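DUF72 domain-containing protein (Thermotoga maritima, PDB 1VPQ) is of unknown function but belongs to the DUF72 family and has a TIM-barrel-like fold of eight parallel strands. Local coordinates at residues V16-F21 / K42-V47; V179-K184 / Y222-E227; F250-K255 / A259-Q264. One frame throughout, in Å; residues are numbered along the deposited sequence. Where two conformers were deposited one is given.

Contact 1: residues V16-F21 / K42-V47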
ATOM      1  N   VAL A  16       5.722  -9.835   0.367  1.00 30.17           N
ATOM      2  CA  VAL A  16       6.352  -8.642  -0.208  1.00 30.19           C
ATOM      3  C   VAL A  16       6.002  -8.487  -1.700  1.00 30.42           C
ATOM      4  O   VAL A  16       5.985  -9.462  -2.468  1.00 30.32           O
ATOM      5  CB  VAL A  16       7.889  -8.603   0.023  1.00 30.07           C
ATOM      6  CG1 VAL A  16       8.570  -9.836  -0.554  1.00 30.29           C
ATOM      7  CG2 VAL A  16       8.514  -7.310  -0.557  1.00 30.04           C
ATOM      8  N   GLY A  17       5.709  -7.247  -2.081  1.00 30.52           N
ATOM      9  CA  GLY A  17       5.495  -6.875  -3.468  1.00 30.58           C
ATOM     10  C   GLY A  17       5.753  -5.393  -3.670  1.00 30.85           C
ATOM     11  O   GLY A  17       6.406  -4.752  -2.845  1.00 30.45           O
ATOM     12  N   THR A  18       5.245  -4.860  -4.778  1.00 31.28           N
ATOM     13  CA  THR A  18       5.378  -3.442  -5.116  1.00 31.71           C
ATOM     14  C   THR A  18       4.016  -2.764  -5.295  1.00 31.97           C
ATOM     15  O   THR A  18       2.981  -3.425  -5.402  1.00 31.55           O
ATOM     16  CB  THR A  18       6.154  -3.263  -6.422  1.00 31.72           C
ATOM     17  OG1 THR A  18       5.552  -4.089  -7.421  1.00 32.67           O
ATOM     18  CG2 THR A  18       7.636  -3.640  -6.245  1.00 31.20           C
ATOM     19  N   SER A  19       4.033  -1.434  -5.324  1.00 32.55           N
ATOM     20  CA  SER A  19       2.829  -0.655  -5.605  1.00 33.08           C
ATOM     21  C   SER A  19       2.693  -0.527  -7.110  1.00 33.30           C
ATOM     22  O   SER A  19       3.371   0.290  -7.738  1.00 33.17           O
ATOM     23  CB  SER A  19       2.889   0.732  -4.967  1.00 33.12           C
ATOM     24  OG  SER A  19       2.834   0.645  -3.558  1.00 33.62           O
ATOM     25  N   GLY A  20       1.819  -1.349  -7.678  1.00 33.54           N
ATOM     26  CA  GLY A  20       1.661  -1.432  -9.122  1.00 33.84           C
ATOM     27  C   GLY A  20       2.690  -2.366  -9.730  1.00 34.01           C
ATOM     28  O   GLY A  20       3.716  -2.677  -9.115  1.00 34.09           O
ATOM     29  N   PHE A  21       2.387  -2.822 -10.937  1.00 34.19           N
ATOM     30  CA  PHE A  21       3.285  -3.667 -11.727  1.00 34.19           C
ATOM     31  C   PHE A  21       3.462  -3.149 -13.162  1.00 34.17           C
ATOM     32  O   PHE A  21       4.373  -3.575 -13.858  1.00 34.42           O
ATOM     33  CB  PHE A  21       2.729  -5.094 -11.783  1.00 34.06           C
ATOM     34  CG  PHE A  21       1.482  -5.221 -12.620  1.00 34.25           C
ATOM     35  CD1 PHE A  21       1.567  -5.480 -13.983  1.00 34.16           C
ATOM     36  CD2 PHE A  21       0.226  -5.056 -12.053  1.00 34.20           C
ATOM     37  CE1 PHE A  21       0.426  -5.588 -14.764  1.00 34.35           C
ATOM     38  CE2 PHE A  21      -0.923  -5.159 -12.830  1.00 34.02           C
ATOM     39  CZ  PHE A  21      -0.819  -5.429 -14.189  1.00 34.39           C
ATOM     40  N   LYS A  42       2.067 -11.460 -15.622  1.00 28.19           N
ATOM     41  CA  LYS A  42       2.595 -12.824 -15.616  1.00 28.44           C
ATOM     42  C   LYS A  42       4.078 -12.842 -15.243  1.00 28.59           C
ATOM     43  O   LYS A  42       4.503 -13.671 -14.438  1.00 28.60           O
ATOM     44  CB  LYS A  42       2.386 -13.504 -16.967  1.00 28.54           C
ATOM     45  CG  LYS A  42       2.821 -14.963 -16.995  1.00 28.79           C
ATOM     46  CD  LYS A  42       2.400 -15.614 -18.285  1.00 29.69           C
ATOM     47  CE  LYS A  42       2.673 -17.109 -18.287  1.00 30.30           C
ATOM     48  NZ  LYS A  42       2.002 -17.763 -19.453  1.00 30.62           N
ATOM     49  N   TYR A  43       4.852 -11.921 -15.814  1.00 28.65           N
ATOM     50  CA  TYR A  43       6.279 -11.811 -15.495  1.00 28.94           C
ATOM     51  C   TYR A  43       6.497 -11.443 -14.030  1.00 28.91           C
ATOM     52  O   TYR A  43       7.405 -11.952 -13.383  1.00 29.20           O
ATOM     53  CB  TYR A  43       6.983 -10.783 -16.391  1.00 28.93           C
ATOM     54  CG  TYR A  43       8.484 -10.987 -16.440  1.00 29.20           C
ATOM     55  CD1 TYR A  43       9.322 -10.424 -15.474  1.00 29.37           C
ATOM     56  CD2 TYR A  43       9.069 -11.774 -17.436  1.00 29.43           C
ATOM     57  CE1 TYR A  43      10.709 -10.620 -15.513  1.00 29.73           C
ATOM     58  CE2 TYR A  43      10.450 -11.981 -17.481  1.00 29.85           C
ATOM     59  CZ  TYR A  43      11.264 -11.402 -16.519  1.00 30.44           C
ATOM     60  OH  TYR A  43      12.629 -11.602 -16.567  1.00 31.74           O
ATOM     61  N   TYR A  44       5.660 -10.549 -13.525  1.00 28.81           N
ATOM     62  CA  TYR A  44       5.683 -10.136 -12.129  1.00 28.63           C
ATOM     63  C   TYR A  44       5.545 -11.326 -11.146  1.00 28.74           C
ATOM     64  O   TYR A  44       6.375 -11.481 -10.247  1.00 28.50           O
ATOM     65  CB  TYR A  44       4.569  -9.101 -11.913  1.00 28.74           C
ATOM     66  CG  TYR A  44       4.445  -8.526 -10.527  1.00 27.93           C
ATOM     67  CD1 TYR A  44       3.652  -9.150  -9.566  1.00 28.65           C
ATOM     68  CD2 TYR A  44       5.085  -7.346 -10.186  1.00 28.15           C
ATOM     69  CE1 TYR A  44       3.520  -8.625  -8.288  1.00 28.27           C
ATOM     70  CE2 TYR A  44       4.953  -6.801  -8.907  1.00 28.75           C
ATOM     71  CZ  TYR A  44       4.173  -7.452  -7.959  1.00 27.85           C
ATOM     72  OH  TYR A  44       4.032  -6.931  -6.691  1.00 27.21           O
ATOM     73  N   TRP A  45       4.520 -12.162 -11.323  1.00 28.89           N
ATOM     74  CA  TRP A  45       4.276 -13.282 -10.390  1.00 29.03           C
ATOM     75  C   TRP A  45       5.019 -14.579 -10.735  1.00 29.04           C
ATOM     76  O   TRP A  45       5.442 -15.306  -9.824  1.00 29.02           O
ATOM     77  CB  TRP A  45       2.771 -13.568 -10.194  1.00 29.24           C
ATOM     78  CG  TRP A  45       1.984 -14.039 -11.411  1.00 29.74           C
ATOM     79  CD1 TRP A  45       1.129 -13.285 -12.166  1.00 30.14           C
ATOM     80  CD2 TRP A  45       1.942 -15.367 -11.969  1.00 30.61           C
ATOM     81  NE1 TRP A  45       0.577 -14.048 -13.166  1.00 30.92           N
ATOM     82  CE2 TRP A  45       1.061 -15.326 -13.073  1.00 30.62           C
ATOM     83  CE3 TRP A  45       2.570 -16.580 -11.651  1.00 30.98           C
ATOM     84  CZ2 TRP A  45       0.793 -16.445 -13.860  1.00 31.22           C
ATOM     85  CZ3 TRP A  45       2.304 -17.697 -12.435  1.00 31.47           C
ATOM     86  CH2 TRP A  45       1.421 -17.620 -13.529  1.00 31.53           C
ATOM     87  N   ALA A  46       5.161 -14.879 -12.028  1.00 28.76           N
ATOM     88  CA  ALA A  46       5.762 -16.153 -12.466  1.00 28.65           C
ATOM     89  C   ALA A  46       7.288 -16.161 -12.396  1.00 28.63           C
ATOM     90  O   ALA A  46       7.885 -17.176 -12.047  1.00 28.69           O
ATOM     91  CB  ALA A  46       5.308 -16.506 -13.863  1.00 28.52           C
ATOM     92  N   VAL A  47       7.904 -15.028 -12.726  1.00 28.79           N
ATOM     93  CA  VAL A  47       9.363 -14.912 -12.809  1.00 28.94           C
ATOM     94  C   VAL A  47       9.943 -14.155 -11.606  1.00 29.28           C
ATOM     95  O   VAL A  47      10.721 -14.717 -10.845  1.00 29.40           O
ATOM     96  CB  VAL A  47       9.800 -14.241 -14.135  1.00 28.72           C
ATOM     97  CG1 VAL A  47      11.320 -14.282 -14.297  1.00 28.59           C
ATOM     98  CG2 VAL A  47       9.118 -14.916 -15.328  1.00 28.37           C
TER
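Y44 leans out of helix 40-46 and sets its ring against T18 and F21. CG lies anti to the backbone N (chi1 -179°), which points the ring at the end of strand 13-18. Just beyond its CB, the ring begins beside F21: CD2 of Y44 lies 3.6 Å from CB of F21, an apolar touch that comes obliquely to the ring. One atom further out, CE2 of Y44 is met at the ring edge by OG1 of T18, 3.1 Å away. That hydroxyl is itself turned to O of G20, to which OG1 of T18 donates a 2.9 Å hydrogen bond. At the tip, OH of Y44 accepts a nearly straight bond (169°) from N of T18 at 3.1 Å, and is also bonded to O of I52. Strand 13-18, helix 40-46 and strand 52-55 form the first beta-alpha-beta unit of the barrel, and the phenol thus reaches both strands from the helix. A phenylalanine here would keep the ring but would probably leave N of T18 and O of I52 without their shared mate. CA of G17 lies 3.5 Å from OH of Y44.

Contact 2: residues V179-K184 / Y222-E227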
ATOM      1  N   VAL A 179       2.519   0.839   8.693  1.00 33.00           N
ATOM      2  CA  VAL A 179       3.859   1.236   9.126  1.00 32.67           C
ATOM      3  C   VAL A 179       4.584   1.789   7.902  1.00 32.30           C
ATOM      4  O   VAL A 179       4.788   1.076   6.925  1.00 32.01           O
ATOM      5  CB  VAL A 179       4.667   0.061   9.706  1.00 32.58           C
ATOM      6  CG1 VAL A 179       6.067   0.531  10.119  1.00 32.57           C
ATOM      7  CG2 VAL A 179       3.935  -0.581  10.884  1.00 32.35           C
ATOM      8  N   VAL A 180       4.979   3.054   7.971  1.00 32.10           N
ATOM      9  CA  VAL A 180       5.508   3.750   6.802  1.00 31.83           C
ATOM     10  C   VAL A 180       6.974   4.124   6.972  1.00 32.05           C
ATOM     11  O   VAL A 180       7.386   4.612   8.031  1.00 32.14           O
ATOM     12  CB  VAL A 180       4.753   5.059   6.526  0.65 31.80           C
ATOM     13  CG1 VAL A 180       5.268   5.725   5.249  0.65 32.15           C
ATOM     14  CG2 VAL A 180       3.292   4.817   6.400  0.65 31.80           C
ATOM     15  N   ASP A 181       7.755   3.899   5.914  1.00 31.81           N
ATOM     16  CA  ASP A 181       9.041   4.562   5.773  1.00 31.79           C
ATOM     17  C   ASP A 181       8.964   5.605   4.655  1.00 31.63           C
ATOM     18  O   ASP A 181       8.692   5.284   3.496  1.00 31.45           O
ATOM     19  CB  ASP A 181      10.191   3.590   5.526  1.00 31.70           C
ATOM     20  CG  ASP A 181      11.542   4.239   5.778  1.00 31.59           C
ATOM     21  OD1 ASP A 181      11.890   4.445   6.963  1.00 30.17           O
ATOM     22  OD2 ASP A 181      12.235   4.574   4.793  1.00 31.07           O
ATOM     23  N   GLU A 182       9.216   6.847   5.058  1.00 31.56           N
ATOM     24  CA  GLU A 182       9.073   8.050   4.255  1.00 31.54           C
ATOM     25  C   GLU A 182      10.327   8.878   4.459  1.00 31.00           C
ATOM     26  O   GLU A 182      11.114   8.574   5.348  1.00 31.45           O
ATOM     27  CB  GLU A 182       7.901   8.873   4.803  1.00 32.10           C
ATOM     28  CG  GLU A 182       6.612   8.764   4.049  1.00 33.46           C
ATOM     29  CD  GLU A 182       5.461   9.380   4.804  1.00 34.25           C
ATOM     30  OE1 GLU A 182       5.650  10.417   5.466  1.00 36.26           O
ATOM     31  OE2 GLU A 182       4.355   8.824   4.748  1.00 37.92           O
ATOM     32  N   PRO A 183      10.501   9.963   3.677  1.00 30.21           N
ATOM     33  CA  PRO A 183      11.586  10.911   3.959  1.00 29.68           C
ATOM     34  C   PRO A 183      11.649  11.407   5.423  1.00 29.17           C
ATOM     35  O   PRO A 183      10.617  11.508   6.108  1.00 28.96           O
ATOM     36  CB  PRO A 183      11.287  12.061   2.998  1.00 29.76           C
ATOM     37  CG  PRO A 183      10.578  11.431   1.869  1.00 29.71           C
ATOM     38  CD  PRO A 183       9.733  10.354   2.484  1.00 30.12           C
ATOM     39  N   LYS A 184      12.862  11.686   5.894  1.00 28.52           N
ATOM     40  CA  LYS A 184      13.084  12.146   7.268  1.00 28.11           C
ATOM     41  C   LYS A 184      13.107  13.667   7.267  1.00 27.63           C
ATOM     42  O   LYS A 184      14.156  14.304   7.430  1.00 27.39           O
ATOM     43  CB  LYS A 184      14.380  11.560   7.859  1.00 28.06           C
ATOM     44  CG  LYS A 184      14.560  10.052   7.650  1.00 28.14           C
ATOM     45  CD  LYS A 184      13.320   9.240   7.991  1.00 28.15           C
ATOM     46  CE  LYS A 184      13.613   7.744   7.993  1.00 28.37           C
ATOM     47  NZ  LYS A 184      12.402   6.946   8.330  1.00 28.66           N
ATOM     48  N   TYR A 222      14.319   7.050  -5.348  1.00 31.82           N
ATOM     49  CA  TYR A 222      15.179   6.646  -4.243  1.00 31.44           C
ATOM     50  C   TYR A 222      15.428   5.148  -4.310  1.00 31.28           C
ATOM     51  O   TYR A 222      14.543   4.393  -4.702  1.00 31.36           O
ATOM     52  CB  TYR A 222      14.533   6.999  -2.913  1.00 31.35           C
ATOM     53  CG  TYR A 222      15.446   6.828  -1.726  1.00 31.08           C
ATOM     54  CD1 TYR A 222      16.287   7.852  -1.327  1.00 30.56           C
ATOM     55  CD2 TYR A 222      15.450   5.653  -0.989  1.00 30.75           C
ATOM     56  CE1 TYR A 222      17.133   7.708  -0.237  1.00 31.20           C
ATOM     57  CE2 TYR A 222      16.295   5.493   0.117  1.00 31.01           C
ATOM     58  CZ  TYR A 222      17.129   6.527   0.486  1.00 31.18           C
ATOM     59  OH  TYR A 222      17.964   6.399   1.567  1.00 30.85           O
ATOM     60  N   LEU A 223      16.639   4.733  -3.946  1.00 30.99           N
ATOM     61  CA  LEU A 223      17.010   3.321  -3.894  1.00 30.63           C
ATOM     62  C   LEU A 223      17.585   3.009  -2.519  1.00 30.68           C
ATOM     63  O   LEU A 223      18.705   3.420  -2.203  1.00 30.66           O
ATOM     64  CB  LEU A 223      18.037   2.979  -4.984  1.00 30.67           C
ATOM     65  CG  LEU A 223      18.447   1.497  -5.117  1.00 30.00           C
ATOM     66  CD1 LEU A 223      17.345   0.652  -5.742  1.00 29.49           C
ATOM     67  CD2 LEU A 223      19.716   1.364  -5.920  1.00 29.11           C
ATOM     68  N   TYR A 224      16.816   2.290  -1.706  1.00 30.26           N
ATOM     69  CA  TYR A 224      17.274   1.879  -0.390  1.00 30.50           C
ATOM     70  C   TYR A 224      18.602   1.117  -0.469  1.00 30.68           C
ATOM     71  O   TYR A 224      18.788   0.264  -1.332  1.00 30.41           O
ATOM     72  CB  TYR A 224      16.232   0.987   0.288  1.00 30.36           C
ATOM     73  CG  TYR A 224      15.025   1.713   0.834  1.00 30.76           C
ATOM     74  CD1 TYR A 224      15.060   2.307   2.099  1.00 30.48           C
ATOM     75  CD2 TYR A 224      13.831   1.775   0.110  1.00 30.65           C
ATOM     76  CE1 TYR A 224      13.954   2.960   2.618  1.00 30.35           C
ATOM     77  CE2 TYR A 224      12.714   2.433   0.624  1.00 30.21           C
ATOM     78  CZ  TYR A 224      12.785   3.020   1.879  1.00 30.37           C
ATOM     79  OH  TYR A 224      11.698   3.677   2.397  1.00 30.56           O
ATOM     80  N   SER A 225      19.514   1.439   0.443  1.00 31.09           N
ATOM     81  CA  SER A 225      20.743   0.676   0.628  1.00 31.43           C
ATOM     82  C   SER A 225      20.439  -0.648   1.317  1.00 31.69           C
ATOM     83  O   SER A 225      19.435  -0.772   2.018  1.00 31.63           O
ATOM     84  CB  SER A 225      21.746   1.465   1.480  1.00 31.59           C
ATOM     85  OG  SER A 225      21.390   1.458   2.861  1.00 32.02           O
ATOM     86  N   GLU A 226      21.325  -1.621   1.116  1.00 32.13           N
ATOM     87  CA  GLU A 226      21.231  -2.932   1.772  1.00 32.47           C
ATOM     88  C   GLU A 226      21.233  -2.805   3.300  1.00 32.78           C
ATOM     89  O   GLU A 226      20.570  -3.576   3.995  1.00 32.20           O
ATOM     90  CB  GLU A 226      22.372  -3.854   1.314  1.00 32.24           C
ATOM     91  N   GLU A 227      21.969  -1.819   3.810  1.00 33.40           N
ATOM     92  CA  GLU A 227      22.029  -1.561   5.253  1.00 33.99           C
ATOM     93  C   GLU A 227      20.656  -1.169   5.808  1.00 33.68           C
ATOM     94  O   GLU A 227      20.223  -1.693   6.839  1.00 33.45           O
ATOM     95  CB  GLU A 227      23.038  -0.452   5.567  1.00 34.43           C
ATOM     96  CG  GLU A 227      24.475  -0.732   5.110  1.00 36.83           C
ATOM     97  CD  GLU A 227      25.250  -1.667   6.054  1.00 40.37           C
ATOM     98  OE1 GLU A 227      24.745  -2.780   6.364  1.00 41.83           O
ATOM     99  OE2 GLU A 227      26.380  -1.290   6.467  1.00 42.07           O
TER
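The backbones of D181, last residue of strand 176-181, and Y224, in the loop just ahead of helix 226-240, stay well separated, with CA atoms 10.6 Å apart, so the side chains must span the gap. Both point toward the other segment and arrive from opposite directions. D181 holds CG anti to its own N, chi1 -164°, which carries the carboxylate out to the phenol. OH of Y224 donates a short 2.6 Å hydrogen bond to OD2 of D181, taken on the anti lone pair, the one facing away from OD1. OD2 lies near the plane of the ring and also sits 3.2 Å from CE1 of Y224, so the ring presents its edge; the carboxylate is turned about 50° against it. Over one face of the Y224 ring, toward its rim, CE2 of Y222 lies 3.9 Å above the plane, while F204, L229 and L232 add apolar contacts to Y224. The other oxygen of D181 has a different partner: NZ of K184 forms a 2.9 Å salt bridge with OD1, approaching from above the carboxylate plane. R207 forms a second salt bridge through its NE to OD2. S225, next to Y224, is the N-cap of helix 226-240. The contact stands at the C-terminal end of the barrel strands, where active sites of TIM barrels usually lie, though none is established for this protein; a sulfate ion, probably from the crystallisation liquor, sits about 5 Å from the D181 side chain. Bonded through both oxygens by a phenol, a lysine and an arginine, the carboxylate of D181 is restrained in its rotation.

Contact 3: residues F250-K255 / A259-Q264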
ATOM      1  N   PHE A 250       6.746  -1.824  -1.637  1.00 29.88           N
ATOM      2  CA  PHE A 250       7.728  -0.782  -1.978  1.00 29.65           C
ATOM      3  C   PHE A 250       7.151   0.149  -3.022  1.00 29.80           C
ATOM      4  O   PHE A 250       6.665  -0.298  -4.061  1.00 29.65           O
ATOM      5  CB  PHE A 250       9.017  -1.388  -2.540  1.00 29.72           C
ATOM      6  CG  PHE A 250       9.943  -1.917  -1.496  1.00 29.12           C
ATOM      7  CD1 PHE A 250       9.700  -3.146  -0.898  1.00 28.78           C
ATOM      8  CD2 PHE A 250      11.055  -1.192  -1.109  1.00 29.45           C
ATOM      9  CE1 PHE A 250      10.549  -3.647   0.065  1.00 28.20           C
ATOM     10  CE2 PHE A 250      11.912  -1.685  -0.145  1.00 29.50           C
ATOM     11  CZ  PHE A 250      11.653  -2.924   0.444  1.00 28.91           C
ATOM     12  N   ASN A 251       7.252   1.446  -2.754  1.00 29.93           N
ATOM     13  CA  ASN A 251       6.545   2.462  -3.511  1.00 30.31           C
ATOM     14  C   ASN A 251       7.476   3.386  -4.285  1.00 30.01           C
ATOM     15  O   ASN A 251       7.016   4.269  -5.007  1.00 29.77           O
ATOM     16  CB  ASN A 251       5.682   3.290  -2.543  1.00 30.63           C
ATOM     17  CG  ASN A 251       4.529   3.984  -3.233  1.00 31.70           C
ATOM     18  OD1 ASN A 251       3.971   3.478  -4.210  1.00 33.20           O
ATOM     19  ND2 ASN A 251       4.160   5.151  -2.727  1.00 32.51           N
ATOM     20  N   ASN A 252       8.780   3.191  -4.108  1.00 30.05           N
ATOM     21  CA  ASN A 252       9.800   3.991  -4.789  1.00 30.17           C
ATOM     22  C   ASN A 252       9.996   3.488  -6.204  1.00 30.53           C
ATOM     23  O   ASN A 252      11.082   3.068  -6.576  1.00 30.68           O
ATOM     24  CB  ASN A 252      11.123   3.981  -4.011  1.00 30.06           C
ATOM     25  CG  ASN A 252      11.647   2.575  -3.734  1.00 29.40           C
ATOM     26  OD1 ASN A 252      10.893   1.679  -3.365  1.00 29.44           O
ATOM     27  ND2 ASN A 252      12.953   2.389  -3.887  1.00 27.82           N
ATOM     28  N   CYS A 253       8.927   3.552  -6.994  1.00 31.17           N
ATOM     29  CA  CYS A 253       8.822   2.811  -8.262  1.00 31.82           C
ATOM     30  C   CYS A 253       9.512   3.480  -9.446  1.00 30.92           C
ATOM     31  O   CYS A 253       9.579   2.903 -10.531  1.00 30.42           O
ATOM     32  CB  CYS A 253       7.342   2.546  -8.599  1.00 32.04           C
ATOM     33  SG  CYS A 253       6.517   1.292  -7.528  1.00 36.87           S
ATOM     34  N   TYR A 254      10.027   4.687  -9.236  1.00 30.66           N
ATOM     35  CA  TYR A 254      10.739   5.420 -10.294  1.00 30.42           C
ATOM     36  C   TYR A 254      11.915   4.590 -10.819  1.00 30.30           C
ATOM     37  O   TYR A 254      12.837   4.256 -10.065  1.00 30.52           O
ATOM     38  CB  TYR A 254      11.238   6.764  -9.756  1.00 30.45           C
ATOM     39  CG  TYR A 254      11.922   7.665 -10.765  1.00 30.31           C
ATOM     40  CD1 TYR A 254      11.183   8.489 -11.609  1.00 30.66           C
ATOM     41  CD2 TYR A 254      13.310   7.721 -10.846  1.00 30.34           C
ATOM     42  CE1 TYR A 254      11.820   9.341 -12.538  1.00 31.47           C
ATOM     43  CE2 TYR A 254      13.952   8.563 -11.764  1.00 31.11           C
ATOM     44  CZ  TYR A 254      13.199   9.369 -12.604  1.00 31.05           C
ATOM     45  OH  TYR A 254      13.830  10.201 -13.506  1.00 33.20           O
ATOM     46  N   LYS A 255      11.848   4.239 -12.103  1.00 29.95           N
ATOM     47  CA  LYS A 255      12.894   3.464 -12.792  1.00 29.65           C
ATOM     48  C   LYS A 255      13.198   2.095 -12.149  1.00 29.27           C
ATOM     49  O   LYS A 255      14.343   1.631 -12.157  1.00 29.40           O
ATOM     50  CB  LYS A 255      14.167   4.304 -12.943  1.00 29.58           C
ATOM     51  CG  LYS A 255      13.998   5.494 -13.882  1.00 29.80           C
ATOM     52  CD  LYS A 255      15.286   6.305 -13.961  1.00 30.39           C
ATOM     53  CE  LYS A 255      15.200   7.468 -14.954  1.00 30.18           C
ATOM     54  NZ  LYS A 255      16.096   7.276 -16.118  1.00 30.86           N
ATOM     55  N   ALA A 259      11.079  -2.331  -7.399  1.00 27.62           N
ATOM     56  CA  ALA A 259      11.199  -3.742  -7.760  1.00 27.12           C
ATOM     57  C   ALA A 259      12.554  -4.306  -7.321  1.00 27.06           C
ATOM     58  O   ALA A 259      12.607  -5.389  -6.736  1.00 27.09           O
ATOM     59  CB  ALA A 259      10.987  -3.922  -9.244  1.00 27.04           C
ATOM     60  N   ILE A 260      13.634  -3.565  -7.588  1.00 26.82           N
ATOM     61  CA  ILE A 260      14.982  -3.934  -7.123  1.00 26.65           C
ATOM     62  C   ILE A 260      14.991  -4.157  -5.615  1.00 26.44           C
ATOM     63  O   ILE A 260      15.364  -5.236  -5.144  1.00 26.79           O
ATOM     64  CB  ILE A 260      16.055  -2.869  -7.520  1.00 26.89           C
ATOM     65  CG1 ILE A 260      16.298  -2.905  -9.030  1.00 26.42           C
ATOM     66  CG2 ILE A 260      17.389  -3.116  -6.799  1.00 27.02           C
ATOM     67  CD1 ILE A 260      17.135  -1.753  -9.573  1.00 26.59           C
ATOM     68  N   ASN A 261      14.561  -3.151  -4.865  1.00 26.12           N
ATOM     69  CA  ASN A 261      14.524  -3.241  -3.411  1.00 25.85           C
ATOM     70  C   ASN A 261      13.587  -4.339  -2.899  1.00 25.84           C
ATOM     71  O   ASN A 261      13.893  -5.013  -1.906  1.00 25.57           O
ATOM     72  CB  ASN A 261      14.130  -1.895  -2.781  1.00 25.83           C
ATOM     73  CG  ASN A 261      15.207  -0.826  -2.929  1.00 26.25           C
ATOM     74  OD1 ASN A 261      14.905   0.363  -2.898  1.00 25.76           O
ATOM     75  ND2 ASN A 261      16.462  -1.241  -3.082  1.00 26.49           N
ATOM     76  N   ALA A 262      12.449  -4.514  -3.564  1.00 25.69           N
ATOM     77  CA  ALA A 262      11.481  -5.529  -3.144  1.00 25.77           C
ATOM     78  C   ALA A 262      12.059  -6.929  -3.338  1.00 25.40           C
ATOM     79  O   ALA A 262      11.824  -7.833  -2.525  1.00 25.42           O
ATOM     80  CB  ALA A 262      10.164  -5.369  -3.906  1.00 26.06           C
ATOM     81  N   LEU A 263      12.809  -7.090  -4.422  1.00 25.05           N
ATOM     82  CA  LEU A 263      13.527  -8.334  -4.713  1.00 25.07           C
ATOM     83  C   LEU A 263      14.676  -8.591  -3.732  1.00 24.85           C
ATOM     84  O   LEU A 263      14.947  -9.743  -3.385  1.00 24.24           O
ATOM     85  CB  LEU A 263      14.076  -8.320  -6.140  1.00 25.03           C
ATOM     86  CG  LEU A 263      13.064  -8.425  -7.284  1.00 25.47           C
ATOM     87  CD1 LEU A 263      13.728  -8.071  -8.584  1.00 25.37           C
ATOM     88  CD2 LEU A 263      12.453  -9.818  -7.363  1.00 26.16           C
ATOM     89  N   GLN A 264      15.359  -7.523  -3.315  1.00 24.79           N
ATOM     90  CA  GLN A 264      16.411  -7.625  -2.302  1.00 24.84           C
ATOM     91  C   GLN A 264      15.804  -8.043  -0.981  1.00 25.30           C
ATOM     92  O   GLN A 264      16.322  -8.911  -0.292  1.00 25.36           O
ATOM     93  CB  GLN A 264      17.124  -6.289  -2.118  1.00 24.71           C
ATOM     94  CG  GLN A 264      18.065  -5.919  -3.228  1.00 24.11           C
ATOM     95  CD  GLN A 264      18.535  -4.485  -3.112  1.00 23.97           C
ATOM     96  OE1 GLN A 264      17.806  -3.552  -3.423  1.00 23.57           O
ATOM     97  NE2 GLN A 264      19.760  -4.306  -2.668  1.00 24.43           N
TER
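F250 and N261 carry CG anti to the carbonyl carbon, and with N261 at chi1 -70° its amide swings to N252, while F250 turns a ring face to helix 257-270. N252, the centre of an inverse gamma turn, has CG between N and C (chi1 55°), which turns its amide toward that of N261. ND2 of N252 donates to OD1 of N261 at 3.0 Å; the amide planes are nearly parallel, 14° apart, with the donor tilted out of the N261 carbonyl plane. ND2 of N252 is also bonded to O of Y222. In this last strand-to-helix connection of the barrel, the peptide joining N261 to A262 lies over the centre of the F250 ring, C of N261 4.1 Å above its plane. CB of N261 comes within 3.5 Å of CE2 of F250, and CB of A262 within 3.8 Å of CD1 of F250. F204 meets this ring edge-to-face. ND2 of N261 donates to OE1 of Q264 at 2.7 Å. With both ends engaged, the buried N261 amide is fixed in rotation, and its OD1, taking N-H groups from N252 and Y224, ties helix 257-270 to the loops after strand 245-250 and before helix 226-240.

In the fold
Along the chain the three contacts come in series, all at the C-terminal end of the barrel strands, where active sites of this fold usually lie. Contact 1 joins strand 13-18 to helix 40-46, contact 2 strand 176-181 to the loop before helix 226-240, and contact 3 strand 245-250 to helix 257-270. Contact 3 lies between the others, its centre about 11 Å from the centre of each, while contacts 1 and 2 are about 20 Å apart centre to centre. It meets contact 1 where G17 and S19 pair with F250, the first strand beside the last, which closes the barrel, and contact 2 through N252 in the loop and N261 in helix 257-270, which meet Y222 and Y224.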